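Maquette-3 (Escherichia coli, PDB 6Z0C) is an artificial, computationally designed four-helix bundle, apparently made to test the burial of charged networks in a hydrophobic core. Local coordinates at residues 49-54 with 148-153; 37-42 with 63-68; 8-13 with 184-189; 16-21 with 85-90. All blocks are in the same frame, centred on the assembly; numbering follows the deposited sequence.

Overall arrangement
From the N terminus, helix 4-48 first meets the last helix, 152-194, in contact 3, which closes nearly the whole chain into one loop. Contact 4 lies within that loop and pairs helix 4-48 with helix 52-99; contact 2, nested in turn inside contact 4, joins the same two helices nearer their hairpin. Contact 1 breaks the nesting: it crosses contacts 2 and 4, while staying within contact 3, and ties the start of helix 52-99 to the loop leading into helix 152-194. Contacts 3 and 4 touch, with centres 11 Å apart, towards one end of the bundle. Contacts 1 and 2 lie on the other side of the chain's centre, about 18 Å apart between centres.

Contact 1. Residues 49-54 with 148-153; sequences ARNPEK and GGSGGD
Gly148 receives Lys54 at the near end of the glycine-rich loop: NZ of Lys54 comes to 2.8 Å from O of Gly148, although the angle is too poor for a hydrogen bond. The ammonium bonds instead to O of Ile146, just before the loop segment, and to O of Ser150. Gly149 opens a type II beta turn that runs to Gly152, and its CA passes beside the same NZ.

Ser150 is the residue on which three side chains of the other segment converge. Its carbonyl accepts from NZ of Lys54 at 3.2 Å, with a C=O...N angle of 146° and the donor tilted 29° from the carbonyl plane. The lysine chain, extended beyond CG, carries NZ across to the loop. The Ser150 hydroxyl turns towards Asn51, its OG 2.6 Å from OD1 of Asn51. A water bridges the two segments alongside, accepting from N of Asn51 at 3.1 Å and bonded to OG of Ser150 at 3.0 Å. CB of Ser150 lies over one face of the Arg50 guanidinium, off-centre on the NH2 side, 3.2 Å from NH2 of Arg50.

Gly151 takes the third position of the turn with a positive phi of 91°, which favours glycine, and stands at the N-cap of helix 152-194. A weak bond from N of Gly152 to O of Gly149 closes the turn.

The contact is a polar link between two chain reversals: a buried lysine is met by loop carbonyls, so its charge is probably stabilised by their dipoles, while a water joins Asn51 N to the Ser150 hydroxyl and the Arg50 guanidinium lies against Ser150 CB.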
# COMPACT_ATOMS: atom_id res chain seq x y z
N ALA A 49 -12.38 -8.60 30.94
CA ALA A 49 -12.26 -10.08 30.83
C ALA A 49 -12.09 -10.71 32.22
O ALA A 49 -11.11 -10.36 32.91
CB ALA A 49 -11.11 -10.43 29.92
N ARG A 50 -13.00 -11.62 32.59
CA ARG A 50 -13.00 -12.35 33.89
C ARG A 50 -12.22 -13.67 33.73
O ARG A 50 -11.57 -14.09 34.71
CB ARG A 50 -14.44 -12.63 34.34
CG ARG A 50 -15.35 -11.41 34.30
CD ARG A 50 -16.56 -11.52 35.22
NE ARG A 50 -17.63 -12.38 34.70
CZ ARG A 50 -18.58 -12.00 33.84
NH1 ARG A 50 -18.61 -10.76 33.37
NH2 ARG A 50 -19.50 -12.87 33.46
N ASN A 51 -12.30 -14.30 32.56
CA ASN A 51 -11.61 -15.58 32.24
C ASN A 51 -10.14 -15.28 31.93
O ASN A 51 -9.86 -14.56 30.97
CB ASN A 51 -12.29 -16.32 31.09
CG ASN A 51 -13.79 -16.47 31.27
OD1 ASN A 51 -14.56 -16.21 30.35
ND2 ASN A 51 -14.21 -16.89 32.45
N PRO A 52 -9.17 -15.78 32.72
CA PRO A 52 -7.76 -15.47 32.50
C PRO A 52 -7.25 -15.83 31.10
O PRO A 52 -6.43 -15.08 30.59
CB PRO A 52 -7.03 -16.30 33.57
CG PRO A 52 -8.06 -16.52 34.64
CD PRO A 52 -9.37 -16.66 33.88
N GLU A 53 -7.72 -16.93 30.50
CA GLU A 53 -7.28 -17.37 29.15
C GLU A 53 -7.70 -16.31 28.12
O GLU A 53 -6.92 -16.05 27.19
CB GLU A 53 -7.78 -18.77 28.80
CG GLU A 53 -9.21 -18.85 28.28
CD GLU A 53 -10.30 -18.84 29.34
OE1 GLU A 53 -9.97 -18.70 30.54
OE2 GLU A 53 -11.48 -19.00 28.97
N LYS A 54 -8.89 -15.71 28.29
CA LYS A 54 -9.42 -14.65 27.39
C LYS A 54 -8.61 -13.36 27.60
O LYS A 54 -8.25 -12.73 26.59
CB LYS A 54 -10.92 -14.44 27.62
CG LYS A 54 -11.80 -15.64 27.29
CD LYS A 54 -13.26 -15.29 27.10
CE LYS A 54 -14.13 -16.52 26.91
NZ LYS A 54 -15.51 -16.15 26.51
N GLY A 148 -18.52 -15.94 22.95
CA GLY A 148 -19.57 -16.41 23.87
C GLY A 148 -19.14 -16.29 25.33
O GLY A 148 -18.09 -15.65 25.58
N GLY A 149 -19.91 -16.88 26.24
CA GLY A 149 -19.69 -16.82 27.70
C GLY A 149 -19.55 -15.38 28.18
O GLY A 149 -20.24 -14.50 27.62
N SER A 150 -18.69 -15.15 29.17
CA SER A 150 -18.36 -13.80 29.70
C SER A 150 -17.50 -13.05 28.67
O SER A 150 -16.51 -13.64 28.18
CB SER A 150 -17.68 -13.87 31.05
OG SER A 150 -16.38 -14.43 30.94
N GLY A 151 -17.89 -11.81 28.35
CA GLY A 151 -17.26 -10.97 27.33
C GLY A 151 -17.89 -11.15 25.95
O GLY A 151 -17.50 -10.42 25.03
N GLY A 152 -18.84 -12.08 25.82
CA GLY A 152 -19.45 -12.50 24.54
C GLY A 152 -19.75 -11.32 23.63
O GLY A 152 -19.32 -11.36 22.46
N ASP A 153 -20.45 -10.30 24.14
CA ASP A 153 -20.96 -9.15 23.36
C ASP A 153 -19.79 -8.34 22.78
O ASP A 153 -19.78 -8.13 21.55
CB ASP A 153 -21.88 -8.26 24.19
CG ASP A 153 -23.29 -8.82 24.36
OD1 ASP A 153 -23.56 -9.90 23.79
OD2 ASP A 153 -24.10 -8.17 25.05
O HOH W 1 -13.85 -13.17 30.07

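Contact 2. Residues 37-42 with 63-68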
# COMPACT_ATOMS: atom_id res chain seq x y z
N GLN A 37 -9.41 2.57 16.67
CA GLN A 37 -10.73 2.30 17.31
C GLN A 37 -10.71 0.88 17.89
O GLN A 37 -11.15 0.71 19.04
CB GLN A 37 -11.87 2.49 16.30
CG GLN A 37 -12.11 3.95 15.93
CD GLN A 37 -13.16 4.15 14.86
OE1 GLN A 37 -13.46 3.25 14.07
NE2 GLN A 37 -13.72 5.35 14.82
N ILE A 38 -10.15 -0.08 17.15
CA ILE A 38 -10.10 -1.51 17.57
C ILE A 38 -9.12 -1.67 18.75
O ILE A 38 -9.45 -2.46 19.64
CB ILE A 38 -9.78 -2.43 16.37
CG1 ILE A 38 -11.05 -2.62 15.53
CG2 ILE A 38 -9.19 -3.75 16.83
CD1 ILE A 38 -10.81 -3.23 14.17
N ILE A 39 -8.00 -0.94 18.77
CA ILE A 39 -7.06 -0.94 19.93
C ILE A 39 -7.84 -0.59 21.21
O ILE A 39 -7.65 -1.27 22.23
CB ILE A 39 -5.87 0.02 19.71
CG1 ILE A 39 -4.89 -0.54 18.67
CG2 ILE A 39 -5.17 0.31 21.03
CD1 ILE A 39 -3.63 0.26 18.49
N LYS A 40 -8.69 0.43 21.15
CA LYS A 40 -9.48 0.90 22.32
C LYS A 40 -10.48 -0.19 22.73
O LYS A 40 -10.63 -0.41 23.94
CB LYS A 40 -10.16 2.24 22.01
CG LYS A 40 -9.19 3.39 21.77
CD LYS A 40 -9.87 4.68 21.39
CE LYS A 40 -10.75 5.23 22.49
NZ LYS A 40 -11.16 6.63 22.21
N GLN A 41 -11.10 -0.87 21.75
CA GLN A 41 -12.05 -2.00 21.98
C GLN A 41 -11.31 -3.18 22.63
O GLN A 41 -11.88 -3.79 23.55
CB GLN A 41 -12.68 -2.45 20.66
CG GLN A 41 -13.78 -1.54 20.15
CD GLN A 41 -14.39 -2.09 18.88
OE1 GLN A 41 -14.22 -1.53 17.80
NE2 GLN A 41 -15.08 -3.21 19.00
N LEU A 42 -10.11 -3.50 22.14
CA LEU A 42 -9.26 -4.59 22.70
C LEU A 42 -8.91 -4.26 24.15
O LEU A 42 -9.02 -5.16 25.00
CB LEU A 42 -7.98 -4.73 21.87
CG LEU A 42 -8.04 -5.72 20.71
CD1 LEU A 42 -6.79 -5.59 19.85
CD2 LEU A 42 -8.20 -7.14 21.22
N GLU A 63 -0.48 -5.76 22.35
CA GLU A 63 0.96 -5.44 22.09
C GLU A 63 1.24 -5.44 20.58
O GLU A 63 1.91 -4.51 20.10
CB GLU A 63 1.89 -6.44 22.77
CG GLU A 63 1.68 -6.57 24.27
CD GLU A 63 2.82 -7.26 25.00
OE1 GLU A 63 2.90 -7.10 26.24
OE2 GLU A 63 3.63 -7.94 24.34
N LEU A 64 0.78 -6.47 19.87
CA LEU A 64 0.99 -6.63 18.40
C LEU A 64 0.30 -5.47 17.68
O LEU A 64 0.87 -4.96 16.71
CB LEU A 64 0.45 -8.00 17.96
CG LEU A 64 0.23 -8.20 16.46
CD1 LEU A 64 1.48 -7.88 15.65
CD2 LEU A 64 -0.22 -9.63 16.16
N GLU A 65 -0.87 -5.06 18.16
CA GLU A 65 -1.71 -4.01 17.53
C GLU A 65 -0.92 -2.69 17.42
O GLU A 65 -1.00 -2.04 16.35
CB GLU A 65 -3.00 -3.82 18.33
CG GLU A 65 -4.19 -3.44 17.48
CD GLU A 65 -4.76 -4.56 16.62
OE1 GLU A 65 -4.96 -5.67 17.16
OE2 GLU A 65 -5.01 -4.31 15.43
N GLU A 66 -0.19 -2.31 18.46
CA GLU A 66 0.58 -1.03 18.50
C GLU A 66 1.65 -1.07 17.40
O GLU A 66 1.86 -0.03 16.74
CB GLU A 66 1.16 -0.79 19.89
CG GLU A 66 0.12 -0.42 20.93
CD GLU A 66 -0.49 0.97 20.82
OE1 GLU A 66 -1.47 1.25 21.53
OE2 GLU A 66 0.03 1.79 20.02
N LYS A 67 2.28 -2.23 17.19
CA LYS A 67 3.32 -2.44 16.15
C LYS A 67 2.69 -2.28 14.76
O LYS A 67 3.34 -1.66 13.89
CB LYS A 67 3.97 -3.82 16.30
CG LYS A 67 4.76 -4.01 17.58
CD LYS A 67 5.20 -5.43 17.83
CE LYS A 67 5.52 -5.70 19.28
NZ LYS A 67 6.22 -6.99 19.46
N GLN A 68 1.49 -2.83 14.55
CA GLN A 68 0.77 -2.79 13.25
C GLN A 68 0.38 -1.35 12.91
O GLN A 68 0.45 -0.99 11.72
CB GLN A 68 -0.48 -3.67 13.30
CG GLN A 68 -0.16 -5.16 13.40
CD GLN A 68 -1.41 -6.00 13.50
OE1 GLN A 68 -2.48 -5.53 13.88
NE2 GLN A 68 -1.27 -7.27 13.15
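Ile39 and Glu65 stand opposite each other where helices 37-42 and 63-68 run almost antiparallel, at 169°, with axes 10.3 Å apart. The two side chains slide past one another in opposite directions, and CG1 of Ile39 comes to 3.2 Å from CG of Glu65, close for two saturated carbons. The glutamate chain bends at chi2 (73°), so that CD folds back from the extended path. The Leu42 side chain crosses that of Glu65 at about a right angle and sets its CD1 3.3 Å from OE1 of Glu65. Glu66, bent at chi2 in the opposite sense, reaches Ile39 from the exposed side, its OE1 3.9 Å from CG2 of Ile39.

The aliphatic part of Glu65 is thus covered by its neighbours across the interface, while its charge is answered elsewhere. OE2 forms salt bridges with Lys35 and with Lys162 of helix 152-194, and OE1 accepts a hydrogen bond from NE2 of Gln61. Ile38 and Leu42 also touch Leu158 of helix 152-194, so apolar side chains pack beside the ionic group.

This is an antiparallel helical hairpin within a four-helix bundle, with a buried ion-pair network set into the hydrophobic core in keeping with the purpose of the design.

Contact 3. Residues 8-13 with 184-189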
# COMPACT_ATOMS: atom_id res chain seq x y z
N GLN A 8 0.66 11.77 -24.62
CA GLN A 8 -0.66 11.66 -23.93
C GLN A 8 -0.77 10.31 -23.22
O GLN A 8 -1.30 10.28 -22.09
CB GLN A 8 -1.80 11.84 -24.94
CG GLN A 8 -3.20 11.71 -24.34
CD GLN A 8 -3.46 12.68 -23.22
OE1 GLN A 8 -2.69 13.60 -22.96
NE2 GLN A 8 -4.58 12.48 -22.53
N GLU A 9 -0.30 9.23 -23.85
CA GLU A 9 -0.28 7.87 -23.26
C GLU A 9 0.52 7.91 -21.96
O GLU A 9 0.01 7.42 -20.94
CB GLU A 9 0.32 6.88 -24.27
CG GLU A 9 0.38 5.45 -23.77
CD GLU A 9 0.84 4.48 -24.85
OE1 GLU A 9 1.87 3.80 -24.63
OE2 GLU A 9 0.19 4.42 -25.90
N PHE A 10 1.71 8.51 -21.99
CA PHE A 10 2.61 8.65 -20.81
C PHE A 10 1.93 9.49 -19.72
O PHE A 10 1.89 9.05 -18.55
CB PHE A 10 3.94 9.29 -21.23
CG PHE A 10 4.91 9.43 -20.09
CD1 PHE A 10 5.63 8.34 -19.63
CD2 PHE A 10 5.07 10.65 -19.46
CE1 PHE A 10 6.51 8.47 -18.57
CE2 PHE A 10 5.96 10.78 -18.40
CZ PHE A 10 6.68 9.70 -17.96
N GLN A 11 1.43 10.66 -20.09
CA GLN A 11 0.83 11.64 -19.15
C GLN A 11 -0.40 11.02 -18.47
O GLN A 11 -0.54 11.21 -17.25
CB GLN A 11 0.49 12.94 -19.88
CG GLN A 11 1.72 13.74 -20.28
CD GLN A 11 2.44 14.30 -19.07
OE1 GLN A 11 3.41 13.73 -18.58
NE2 GLN A 11 1.94 15.42 -18.57
N GLN A 12 -1.22 10.27 -19.22
CA GLN A 12 -2.42 9.56 -18.70
C GLN A 12 -2.00 8.55 -17.62
O GLN A 12 -2.67 8.50 -16.57
CB GLN A 12 -3.19 8.88 -19.83
CG GLN A 12 -4.15 9.81 -20.56
CD GLN A 12 -5.46 10.01 -19.82
OE1 GLN A 12 -5.82 11.12 -19.45
NE2 GLN A 12 -6.17 8.92 -19.59
N LEU A 13 -0.91 7.81 -17.85
CA LEU A 13 -0.39 6.79 -16.90
C LEU A 13 0.14 7.49 -15.65
O LEU A 13 -0.13 6.99 -14.55
CB LEU A 13 0.72 5.96 -17.56
CG LEU A 13 0.27 5.00 -18.66
CD1 LEU A 13 1.48 4.36 -19.32
CD2 LEU A 13 -0.68 3.94 -18.13
N GLN A 184 4.79 -1.24 -14.90
CA GLN A 184 5.10 -2.01 -16.13
C GLN A 184 4.63 -1.23 -17.37
O GLN A 184 5.40 -1.16 -18.34
CB GLN A 184 4.46 -3.40 -16.06
CG GLN A 184 5.09 -4.30 -15.01
CD GLN A 184 6.59 -4.38 -15.13
OE1 GLN A 184 7.14 -4.45 -16.23
NE2 GLN A 184 7.28 -4.37 -14.00
N LYS A 185 3.42 -0.65 -17.33
CA LYS A 185 2.88 0.17 -18.45
C LYS A 185 3.79 1.38 -18.69
O LYS A 185 4.06 1.69 -19.86
CB LYS A 185 1.45 0.62 -18.18
CG LYS A 185 0.42 -0.50 -18.15
CD LYS A 185 -1.00 0.00 -18.07
CE LYS A 185 -2.03 -1.11 -18.12
NZ LYS A 185 -1.96 -1.86 -19.40
N LEU A 186 4.24 2.05 -17.62
CA LEU A 186 5.14 3.23 -17.74
C LEU A 186 6.47 2.79 -18.37
O LEU A 186 6.96 3.53 -19.23
CB LEU A 186 5.32 3.88 -16.36
CG LEU A 186 4.16 4.77 -15.93
CD1 LEU A 186 4.22 5.09 -14.44
CD2 LEU A 186 4.14 6.06 -16.74
N GLN A 187 7.00 1.63 -17.99
CA GLN A 187 8.25 1.05 -18.56
C GLN A 187 8.04 0.75 -20.05
O GLN A 187 8.97 0.99 -20.83
CB GLN A 187 8.68 -0.21 -17.80
CG GLN A 187 9.26 0.07 -16.42
CD GLN A 187 10.76 0.17 -16.41
OE1 GLN A 187 11.39 0.68 -17.34
NE2 GLN A 187 11.36 -0.32 -15.34
N GLN A 188 6.86 0.24 -20.43
CA GLN A 188 6.50 -0.05 -21.85
C GLN A 188 6.41 1.26 -22.64
O GLN A 188 6.95 1.32 -23.76
CB GLN A 188 5.18 -0.82 -21.94
CG GLN A 188 5.32 -2.29 -21.54
CD GLN A 188 3.99 -3.01 -21.56
OE1 GLN A 188 2.95 -2.43 -21.27
NE2 GLN A 188 4.03 -4.28 -21.91
N THR A 189 5.75 2.28 -22.08
CA THR A 189 5.60 3.62 -22.72
C THR A 189 6.97 4.29 -22.77
O THR A 189 7.28 4.90 -23.81
CB THR A 189 4.54 4.47 -22.01
OG1 THR A 189 3.31 3.75 -22.04
CG2 THR A 189 4.34 5.82 -22.66
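Thr189 and Leu13 point at each other's helices and pass at a slant, with CD1 of Leu13 3.3 Å from OG1 of Thr189. Leu13 stands at about a right angle to Lys185, both of its methyls resting on CB of that lysine. CB of Leu13 lies 3.5 Å from CD2 of Leu186.

With CG anti to the backbone N (chi1 -179°), the ring of Phe10 lies alongside Thr189, CG2 of which sits at its edge, near the ring plane, whereas Leu186 crosses the phenylalanine side chain at about a right angle and brings CD2 to 3.8 Å from CE1 of Phe10. The Thr189 hydroxyl sits between two acceptors, 3.0 Å from OE1 of Glu9 and 3.1 Å from O of Lys185 one turn back, and its single proton is not settled between them. OE1 of Glu9 also forms a salt bridge with Lys192. An alanine in place of Glu9 would probably leave Lys192 without this carboxylate mate and the Thr189 hydroxyl with only the Lys185 carbonyl of these two acceptors.

The contact therefore grades from apolar packing around Leu186 to a more polar edge of the interface, where one carboxylate oxygen is paired with Lys192 and lies within bonding distance of the buried Thr189 hydroxyl, a setting likely to favour its charged form.

Contact 4. Residues 16-21 with 85-90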
# COMPACT_ATOMS: atom_id res chain seq x y z
N GLU A 16 -3.02 8.65 -13.71
CA GLU A 16 -3.68 7.44 -13.16
C GLU A 16 -2.92 6.97 -11.91
O GLU A 16 -3.57 6.69 -10.88
CB GLU A 16 -3.75 6.35 -14.23
CG GLU A 16 -4.67 5.21 -13.87
CD GLU A 16 -4.79 4.11 -14.91
OE1 GLU A 16 -5.23 3.01 -14.55
OE2 GLU A 16 -4.44 4.36 -16.09
N PHE A 17 -1.59 6.91 -11.98
CA PHE A 17 -0.70 6.47 -10.88
C PHE A 17 -0.76 7.50 -9.73
O PHE A 17 -0.83 7.07 -8.56
CB PHE A 17 0.73 6.27 -11.39
CG PHE A 17 1.59 5.32 -10.59
CD1 PHE A 17 2.74 4.79 -11.15
CD2 PHE A 17 1.27 4.94 -9.29
CE1 PHE A 17 3.55 3.92 -10.44
CE2 PHE A 17 2.07 4.08 -8.58
CZ PHE A 17 3.21 3.57 -9.15
N GLN A 18 -0.72 8.80 -10.04
CA GLN A 18 -0.83 9.88 -9.02
C GLN A 18 -2.15 9.70 -8.27
O GLN A 18 -2.12 9.70 -7.02
CB GLN A 18 -0.74 11.27 -9.66
CG GLN A 18 0.68 11.68 -10.03
CD GLN A 18 0.74 12.96 -10.83
OE1 GLN A 18 -0.22 13.37 -11.48
NE2 GLN A 18 1.89 13.62 -10.79
N GLN A 19 -3.26 9.51 -8.99
CA GLN A 19 -4.61 9.31 -8.41
C GLN A 19 -4.61 8.02 -7.57
O GLN A 19 -5.21 8.03 -6.48
CB GLN A 19 -5.68 9.27 -9.49
CG GLN A 19 -5.96 10.63 -10.11
CD GLN A 19 -7.19 10.65 -10.98
OE1 GLN A 19 -8.12 9.87 -10.79
NE2 GLN A 19 -7.21 11.56 -11.94
N LEU A 20 -3.94 6.96 -8.03
CA LEU A 20 -3.90 5.66 -7.31
C LEU A 20 -3.16 5.84 -5.98
O LEU A 20 -3.65 5.33 -4.97
CB LEU A 20 -3.22 4.61 -8.19
CG LEU A 20 -3.10 3.21 -7.58
CD1 LEU A 20 -4.45 2.70 -7.12
CD2 LEU A 20 -2.47 2.25 -8.57
N LEU A 21 -2.04 6.57 -5.97
CA LEU A 21 -1.25 6.79 -4.73
C LEU A 21 -2.08 7.62 -3.74
O LEU A 21 -1.99 7.35 -2.53
CB LEU A 21 0.08 7.45 -5.06
CG LEU A 21 1.13 6.52 -5.69
CD1 LEU A 21 2.32 7.32 -6.20
CD2 LEU A 21 1.59 5.46 -4.70
N LEU A 85 9.05 10.19 -6.36
CA LEU A 85 9.75 9.46 -7.46
C LEU A 85 8.92 9.53 -8.74
O LEU A 85 9.52 9.67 -9.82
CB LEU A 85 10.00 8.01 -7.04
CG LEU A 85 11.02 7.81 -5.92
CD1 LEU A 85 11.00 6.37 -5.43
CD2 LEU A 85 12.42 8.20 -6.36
N LEU A 86 7.59 9.45 -8.63
CA LEU A 86 6.68 9.51 -9.80
C LEU A 86 6.79 10.87 -10.51
O LEU A 86 6.77 10.89 -11.75
CB LEU A 86 5.25 9.24 -9.33
CG LEU A 86 4.19 9.16 -10.43
CD1 LEU A 86 4.52 8.08 -11.45
CD2 LEU A 86 2.82 8.92 -9.83
N GLN A 87 6.91 11.97 -9.77
CA GLN A 87 7.06 13.32 -10.39
C GLN A 87 8.42 13.39 -11.12
O GLN A 87 8.46 13.99 -12.21
CB GLN A 87 6.91 14.44 -9.36
CG GLN A 87 6.82 15.83 -9.98
CD GLN A 87 5.82 15.92 -11.10
OE1 GLN A 87 4.68 15.47 -10.98
NE2 GLN A 87 6.23 16.50 -12.22
N GLU A 88 9.47 12.80 -10.55
CA GLU A 88 10.83 12.75 -11.17
C GLU A 88 10.77 11.91 -12.45
O GLU A 88 11.44 12.27 -13.44
CB GLU A 88 11.86 12.20 -10.19
CG GLU A 88 12.06 13.09 -8.97
CD GLU A 88 13.19 12.67 -8.04
OE1 GLU A 88 13.20 13.12 -6.88
OE2 GLU A 88 14.06 11.90 -8.48
N LEU A 89 10.01 10.81 -12.42
CA LEU A 89 9.79 9.95 -13.61
C LEU A 89 9.05 10.75 -14.68
O LEU A 89 9.44 10.65 -15.85
CB LEU A 89 9.02 8.69 -13.20
CG LEU A 89 8.83 7.66 -14.32
CD1 LEU A 89 10.15 7.03 -14.70
CD2 LEU A 89 7.83 6.59 -13.90
N GLN A 90 8.03 11.52 -14.30
CA GLN A 90 7.27 12.40 -15.23
C GLN A 90 8.27 13.35 -15.92
O GLN A 90 8.21 13.47 -17.16
CB GLN A 90 6.16 13.15 -14.50
CG GLN A 90 5.20 13.87 -15.43
CD GLN A 90 5.78 15.14 -16.01
OE1 GLN A 90 6.54 15.85 -15.36
NE2 GLN A 90 5.43 15.42 -17.25
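Leu86 pushes into helix 16-21 as the apolar centre of this contact, where the two helices run antiparallel at 174° with axes 11.0 Å apart. Its CG is anti to the backbone N (chi1 -176°), and the two methyls beyond divide the work. CD2 lies 3.7 Å from CB of Phe17 and 4.0 Å from CD1 of Leu21. CD1 of Leu86 meets the Phe17 ring obliquely, nearest to CD1 of Phe17 at 3.8 Å. Phe17 in turn touches Val183 and Leu186 of helix 152-194, which carries the packing on to a third helix.

A second kind of contact sets hydrocarbon against the stem of a polar side chain. CG of Gln18 comes to 3.5 Å from CD2 of Leu86, so the glutamine covers the leucine on the more exposed side of the interface.

Beyond that stem two amides come near each other. The extended Gln18 chain brings NE2 to 3.4 Å from OE1 of Gln87, whose own chain is bent at chi2; the two amide planes are 34° apart. Further along, NE2 of Gln90 hydrogen-bonds to OE1 of Gln11, a polar link between the same two helices.

An alanine at Leu86 would remove CG and both methyls and would probably open a gap between Phe17, Gln18 and Leu21, leaving the phenylalanine ring less firmly held.

With Ile14 also touching Leu86, the leucine is ringed by Ile14, Phe17, Gln18 and Leu21 of the facing helix. This fits knobs-into-holes packing, a hallmark of coiled coils that here joins adjacent antiparallel helices of a four-helix bundle.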